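Long-range contacts in Alpha/beta hydrolase family protein (Bacillus anthracis, PDB 3OOS), which is probably a hydrolase of the alpha/beta fold family, with a substrate that is not established: residues A[10-15]-A[78-83]; A[135-140]-A[232-237]. All blocks are in the same frame, centred on the assembly; numbering follows the deposited sequence.

Contact 1 of 2, residues A[10-15]-A[78-83]; sequences TPRGKF and IKDLEA
Arg12 and Asp80 form the salt bridge that carries this contact: NE of Arg12 donates to OD1 of Asp80 over 2.7 Å with an angle of 152° at the hydrogen, close to the guanidinium plane and nearly along the C-O axis of the acceptor. NH2 adds a weak second bond to the same oxygen, so one carboxylate oxygen takes both donors. The guanidinium and carboxylate planes stand 44° apart. A water lies 2.7 Å from both Arg12 O and Asp80 OD1 and links the turn to the helix, and NH2 of Arg12 also forms a salt bridge with Glu76. The bend at chi3 (58°) places NE for this bond, and CB of Lys79 lies over the centre of one guanidinium face, 3.4 Å above it.

Arg12 sits in the type I turn from Thr10 to Gly13 that joins strands 4-10 and 13-20, the antiparallel hairpin at one edge of the alpha/beta hydrolase sheet. Residues 78-83 belong to helix 74-87, in the crossover between strands 51-55 and 93-98. Within the turn, OG1 of Thr10 accepts from N of Arg12, an ST turn, and donates on a lone pair to Gly13 O, which also accepts from N of Thr10.

CZ of Phe15 approaches CG of Asp80 obliquely at 3.5 Å, and the ring also meets Ile84, one residue beyond 78-83. CB of Ala83 touches both OG1 of Thr10, at 3.9 Å, and CD of Arg12, at 4.0 Å.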
loop_
_atom_site.group_PDB
_atom_site.type_symbol
_atom_site.label_atom_id
_atom_site.label_comp_id
_atom_site.label_asym_id
_atom_site.label_seq_id
_atom_site.Cartn_x
_atom_site.Cartn_y
_atom_site.Cartn_z
ATOM N N THR A 10 -9.872 5.532 20.072
ATOM C CA THR A 10 -8.596 6.150 20.449
ATOM C C THR A 10 -8.794 7.652 20.685
ATOM O O THR A 10 -9.819 8.206 20.281
ATOM C CB THR A 10 -7.497 5.961 19.360
ATOM O OG1 THR A 10 -7.665 6.941 18.326
ATOM C CG2 THR A 10 -7.528 4.559 18.755
ATOM N N PRO A 11 -7.806 8.321 21.320
ATOM C CA PRO A 11 -7.852 9.782 21.475
ATOM C C PRO A 11 -7.897 10.522 20.138
ATOM O O PRO A 11 -8.280 11.697 20.094
ATOM C CB PRO A 11 -6.541 10.097 22.200
ATOM C CG PRO A 11 -6.195 8.855 22.915
ATOM C CD PRO A 11 -6.666 7.733 22.046
ATOM N N ARG A 12 -7.512 9.837 19.061
ATOM C CA ARG A 12 -7.516 10.427 17.726
ATOM C C ARG A 12 -8.719 9.990 16.879
ATOM O O ARG A 12 -8.798 10.295 15.685
ATOM C CB ARG A 12 -6.180 10.162 17.021
ATOM C CG ARG A 12 -5.025 10.958 17.634
ATOM C CD ARG A 12 -3.735 10.819 16.845
ATOM N NE ARG A 12 -3.885 11.246 15.455
ATOM C CZ ARG A 12 -3.685 12.483 15.009
ATOM N NH1 ARG A 12 -3.311 13.453 15.838
ATOM N NH2 ARG A 12 -3.846 12.745 13.722
ATOM N N GLY A 13 -9.661 9.298 17.518
ATOM C CA GLY A 13 -10.899 8.887 16.864
ATOM C C GLY A 13 -11.140 7.390 16.888
ATOM O O GLY A 13 -10.337 6.622 17.436
ATOM N N LYS A 14 -12.260 6.993 16.292
ATOM C CA LYS A 14 -12.650 5.592 16.192
ATOM C C LYS A 14 -12.224 5.016 14.841
ATOM O O LYS A 14 -12.468 5.628 13.797
ATOM C CB LYS A 14 -14.163 5.463 16.379
ATOM C CG LYS A 14 -14.650 4.056 16.658
ATOM C CD LYS A 14 -16.024 4.077 17.315
ATOM C CE LYS A 14 -17.089 4.606 16.371
ATOM N NZ LYS A 14 -17.495 3.597 15.347
ATOM N N PHE A 15 -11.594 3.844 14.872
ATOM C CA PHE A 15 -11.122 3.195 13.655
ATOM C C PHE A 15 -11.603 1.761 13.561
ATOM O O PHE A 15 -11.610 1.026 14.552
ATOM C CB PHE A 15 -9.588 3.222 13.584
ATOM C CG PHE A 15 -9.008 4.611 13.529
ATOM C CD1 PHE A 15 -8.754 5.227 12.308
ATOM C CD2 PHE A 15 -8.727 5.308 14.704
ATOM C CE1 PHE A 15 -8.223 6.517 12.256
ATOM C CE2 PHE A 15 -8.200 6.597 14.663
ATOM C CZ PHE A 15 -7.950 7.203 13.437
ATOM N N ILE A 78 0.138 8.645 10.150
ATOM C CA ILE A 78 1.067 7.979 11.071
ATOM C C ILE A 78 0.660 8.191 12.532
ATOM O O ILE A 78 0.705 7.253 13.335
ATOM C CB ILE A 78 2.550 8.383 10.817
ATOM C CG1 ILE A 78 2.983 8.002 9.396
ATOM C CG2 ILE A 78 3.491 7.721 11.839
ATOM C CD1 ILE A 78 2.590 6.598 8.956
ATOM N N LYS A 79 0.247 9.412 12.864
ATOM C CA LYS A 79 -0.245 9.723 14.206
ATOM C C LYS A 79 -1.472 8.875 14.564
ATOM O O LYS A 79 -1.600 8.412 15.699
ATOM C CB LYS A 79 -0.555 11.215 14.331
ATOM C CG LYS A 79 0.655 12.108 14.117
ATOM C CD LYS A 79 0.266 13.574 14.176
ATOM C CE LYS A 79 1.488 14.468 14.064
ATOM N NZ LYS A 79 2.406 14.272 15.219
ATOM N N ASP A 80 -2.356 8.667 13.587
ATOM C CA ASP A 80 -3.530 7.798 13.755
ATOM C C ASP A 80 -3.117 6.347 14.001
ATOM O O ASP A 80 -3.625 5.699 14.920
ATOM C CB ASP A 80 -4.453 7.873 12.532
ATOM C CG ASP A 80 -5.243 9.172 12.463
ATOM O OD1 ASP A 80 -5.188 9.982 13.413
ATOM O OD2 ASP A 80 -5.935 9.375 11.441
ATOM N N LEU A 81 -2.189 5.843 13.187
ATOM C CA LEU A 81 -1.695 4.474 13.351
ATOM C C LEU A 81 -0.994 4.283 14.696
ATOM O O LEU A 81 -1.126 3.236 15.332
ATOM C CB LEU A 81 -0.774 4.072 12.192
ATOM C CG LEU A 81 -1.456 3.948 10.822
ATOM C CD1 LEU A 81 -0.424 3.706 9.727
ATOM C CD2 LEU A 81 -2.531 2.855 10.814
ATOM N N GLU A 82 -0.255 5.304 15.121
ATOM C CA GLU A 82 0.410 5.276 16.419
ATOM C C GLU A 82 -0.595 5.233 17.571
ATOM O O GLU A 82 -0.386 4.521 18.559
ATOM C CB GLU A 82 1.365 6.465 16.548
ATOM C CG GLU A 82 2.672 6.257 15.799
ATOM C CD GLU A 82 3.571 5.242 16.480
ATOM O OE1 GLU A 82 4.331 5.641 17.389
ATOM O OE2 GLU A 82 3.511 4.046 16.111
ATOM N N ALA A 83 -1.695 5.971 17.428
ATOM C CA ALA A 83 -2.765 5.962 18.424
ATOM C C ALA A 83 -3.436 4.590 18.506
ATOM O O ALA A 83 -3.783 4.133 19.595
ATOM C CB ALA A 83 -3.793 7.059 18.129
HETATM O O HOH W 1 -7.225 11.727 13.996
#

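Contact 2 of 2, residues A[135-140]-A[232-237]; sequences DSIYCS and DVQCPY
The Tyr138 ring and the side-chain amide of Gln234 meet with their planes 83° apart, almost perpendicular. One ring face rests on CG1 of Ile137, 4.0 Å above its centre; a chi1 of 60° sets that carbon between the backbone N and the carbonyl carbon of its own residue. On the Gln234 side, CB approaches the ring obliquely at 3.8 Å from CE2. Past it the glutamine chain runs extended, and Tyr138 OH donates to OE1 of Gln234 at 2.9 Å from above the amide carbonyl plane, 47° out of it.

The backbones are tied more directly. N of Ile137 donates to Val233 O at 2.9 Å, nearly in line with the carbonyl, and CA of Ser136 makes a CA-H...O contact with the same oxygen. OG of Ser136, anti to its backbone N, works in two directions: it donates to Gln234 O at 2.8 Å and accepts from N of Tyr138, an ST turn that overlaps the type I turn from Ser136 to Cys139. Within 232-237, OD1 of Asp232 accepts from N of Gln234, an Asx turn, and also bonds ND1 of His260, consistent with the acid-histidine pair of an alpha/beta hydrolase catalytic triad.

Apolar contacts flank these bonds: CG2 of Ile137 meets CG2 of Val233 at 3.6 Å, and CG of Pro236 lies 3.9 Å from CB of Asp135. Residues 232-237 follow strand 224-229 and lead to helix 237-246, while 135-140 lie in the long connection between strand 116-122 and helix 145-155. Trp172 of helix 162-176 touches Ile137, Tyr138 and Gln234, and helix 145-155 adds Ile148 against Ile137 and Met152 against Tyr138.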
loop_
_atom_site.group_PDB
_atom_site.type_symbol
_atom_site.label_atom_id
_atom_site.label_comp_id
_atom_site.label_asym_id
_atom_site.label_seq_id
_atom_site.Cartn_x
_atom_site.Cartn_y
_atom_site.Cartn_z
ATOM N N ASP A 135 9.434 5.140 -17.847
ATOM C CA ASP A 135 8.886 3.786 -17.715
ATOM C C ASP A 135 7.622 3.716 -16.858
ATOM O O ASP A 135 7.028 2.646 -16.711
ATOM C CB ASP A 135 9.940 2.814 -17.177
ATOM C CG ASP A 135 10.980 2.442 -18.218
ATOM O OD1 ASP A 135 10.823 2.815 -19.401
ATOM O OD2 ASP A 135 11.960 1.769 -17.847
ATOM N N SER A 136 7.217 4.854 -16.301
ATOM C CA SER A 136 5.975 4.938 -15.535
ATOM C C SER A 136 4.825 5.416 -16.405
ATOM O O SER A 136 4.977 6.353 -17.183
ATOM C CB SER A 136 6.131 5.890 -14.348
ATOM O OG SER A 136 4.894 6.071 -13.673
ATOM N N ILE A 137 3.669 4.779 -16.245
ATOM C CA ILE A 137 2.445 5.189 -16.935
ATOM C C ILE A 137 1.999 6.608 -16.557
ATOM O O ILE A 137 1.206 7.225 -17.268
ATOM C CB ILE A 137 1.282 4.190 -16.682
ATOM C CG1 ILE A 137 0.960 4.096 -15.182
ATOM C CG2 ILE A 137 1.620 2.823 -17.283
ATOM C CD1 ILE A 137 -0.245 3.227 -14.844
ATOM N N TYR A 138 2.518 7.119 -15.441
ATOM C CA TYR A 138 2.168 8.461 -14.972
ATOM C C TYR A 138 3.002 9.558 -15.635
ATOM O O TYR A 138 2.730 10.748 -15.446
ATOM C CB TYR A 138 2.282 8.547 -13.445
ATOM C CG TYR A 138 1.469 7.500 -12.720
ATOM C CD1 TYR A 138 0.078 7.457 -12.847
ATOM C CD2 TYR A 138 2.089 6.550 -11.911
ATOM C CE1 TYR A 138 -0.672 6.498 -12.186
ATOM C CE2 TYR A 138 1.345 5.586 -11.243
ATOM C CZ TYR A 138 -0.033 5.567 -11.386
ATOM O OH TYR A 138 -0.781 4.618 -10.733
ATOM N N CYS A 139 4.002 9.153 -16.413
ATOM C CA CYS A 139 4.894 10.087 -17.102
ATOM C C CYS A 139 4.443 10.338 -18.537
ATOM O O CYS A 139 4.141 9.396 -19.266
ATOM C CB CYS A 139 6.316 9.535 -17.092
ATOM S SG CYS A 139 7.522 10.532 -17.983
ATOM N N SER A 140 4.417 11.607 -18.943
ATOM C CA SER A 140 3.949 11.988 -20.283
ATOM C C SER A 140 4.806 11.427 -21.431
ATOM O O SER A 140 4.360 11.390 -22.581
ATOM C CB SER A 140 3.826 13.509 -20.400
ATOM O OG SER A 140 5.093 14.125 -20.282
ATOM N N ASP A 232 6.721 -3.833 -13.155
ATOM C CA ASP A 232 5.830 -2.803 -12.612
ATOM C C ASP A 232 5.916 -1.522 -13.449
ATOM O O ASP A 232 7.008 -1.008 -13.694
ATOM C CB ASP A 232 6.184 -2.515 -11.147
ATOM C CG ASP A 232 5.019 -1.933 -10.356
ATOM O OD1 ASP A 232 4.080 -1.361 -10.956
ATOM O OD2 ASP A 232 5.053 -2.040 -9.114
ATOM N N VAL A 233 4.763 -1.032 -13.901
ATOM C CA VAL A 233 4.707 0.186 -14.721
ATOM C C VAL A 233 4.189 1.410 -13.960
ATOM O O VAL A 233 3.993 2.472 -14.551
ATOM C CB VAL A 233 3.895 -0.017 -16.040
ATOM C CG1 VAL A 233 4.555 -1.070 -16.915
ATOM C CG2 VAL A 233 2.444 -0.380 -15.750
ATOM N N GLN A 234 3.959 1.264 -12.658
ATOM C CA GLN A 234 3.511 2.398 -11.850
ATOM C C GLN A 234 4.710 3.088 -11.203
ATOM O O GLN A 234 5.095 4.176 -11.633
ATOM C CB GLN A 234 2.431 1.977 -10.849
ATOM C CG GLN A 234 1.101 1.663 -11.538
ATOM C CD GLN A 234 0.006 1.251 -10.578
ATOM O OE1 GLN A 234 -0.333 1.980 -9.644
ATOM N NE2 GLN A 234 -0.563 0.080 -10.810
ATOM N N CYS A 235 5.302 2.455 -10.190
ATOM C CA CYS A 235 6.645 2.830 -9.739
ATOM C C CYS A 235 7.634 1.829 -10.334
ATOM O O CYS A 235 7.728 0.696 -9.852
ATOM C CB CYS A 235 6.751 2.821 -8.209
ATOM S SG CYS A 235 5.690 4.004 -7.348
ATOM N N PRO A 236 8.366 2.228 -11.393
ATOM C CA PRO A 236 9.309 1.303 -12.024
ATOM C C PRO A 236 10.331 0.724 -11.046
ATOM O O PRO A 236 10.656 1.349 -10.030
ATOM C CB PRO A 236 9.992 2.172 -13.085
ATOM C CG PRO A 236 8.956 3.189 -13.434
ATOM C CD PRO A 236 8.267 3.499 -12.136
ATOM N N TYR A 237 10.819 -0.472 -11.369
ATOM C CA TYR A 237 11.704 -1.254 -10.503
ATOM C C TYR A 237 12.892 -0.471 -9.910
ATOM O O TYR A 237 13.256 -0.669 -8.744
ATOM C CB TYR A 237 12.189 -2.511 -11.246
ATOM C CG TYR A 237 12.997 -3.431 -10.370
ATOM C CD1 TYR A 237 12.376 -4.181 -9.374
ATOM C CD2 TYR A 237 14.380 -3.533 -10.513
ATOM C CE1 TYR A 237 13.102 -5.010 -8.544
ATOM C CE2 TYR A 237 15.124 -4.368 -9.685
ATOM C CZ TYR A 237 14.475 -5.102 -8.701
ATOM O OH TYR A 237 15.187 -5.928 -7.868
HETATM O O HOH W 2 8.321 -0.103 -16.036
#

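Overall arrangement
The two contacts lie on opposite sides of the chain's centre, 33 Å apart between centres and about 17 Å between nearest atoms, and do not touch. Along the chain they come in series. Contact 1 fastens the first hairpin of the sheet to a crossover helix. Contact 2 joins the loop after strand 224-229 to the connection that precedes helices 145-155 and 162-176. Only contact 2 borders the probable active site: it contains Asp232, and the Gln234 side chain touches the presumed nucleophile elbow around Ser99. Sulfate about 3 Å from the side chain of Gln234 and tetraethylene glycol about 3 Å from that of Tyr138, both probably from the crystallisation liquor, may mark a pocket there.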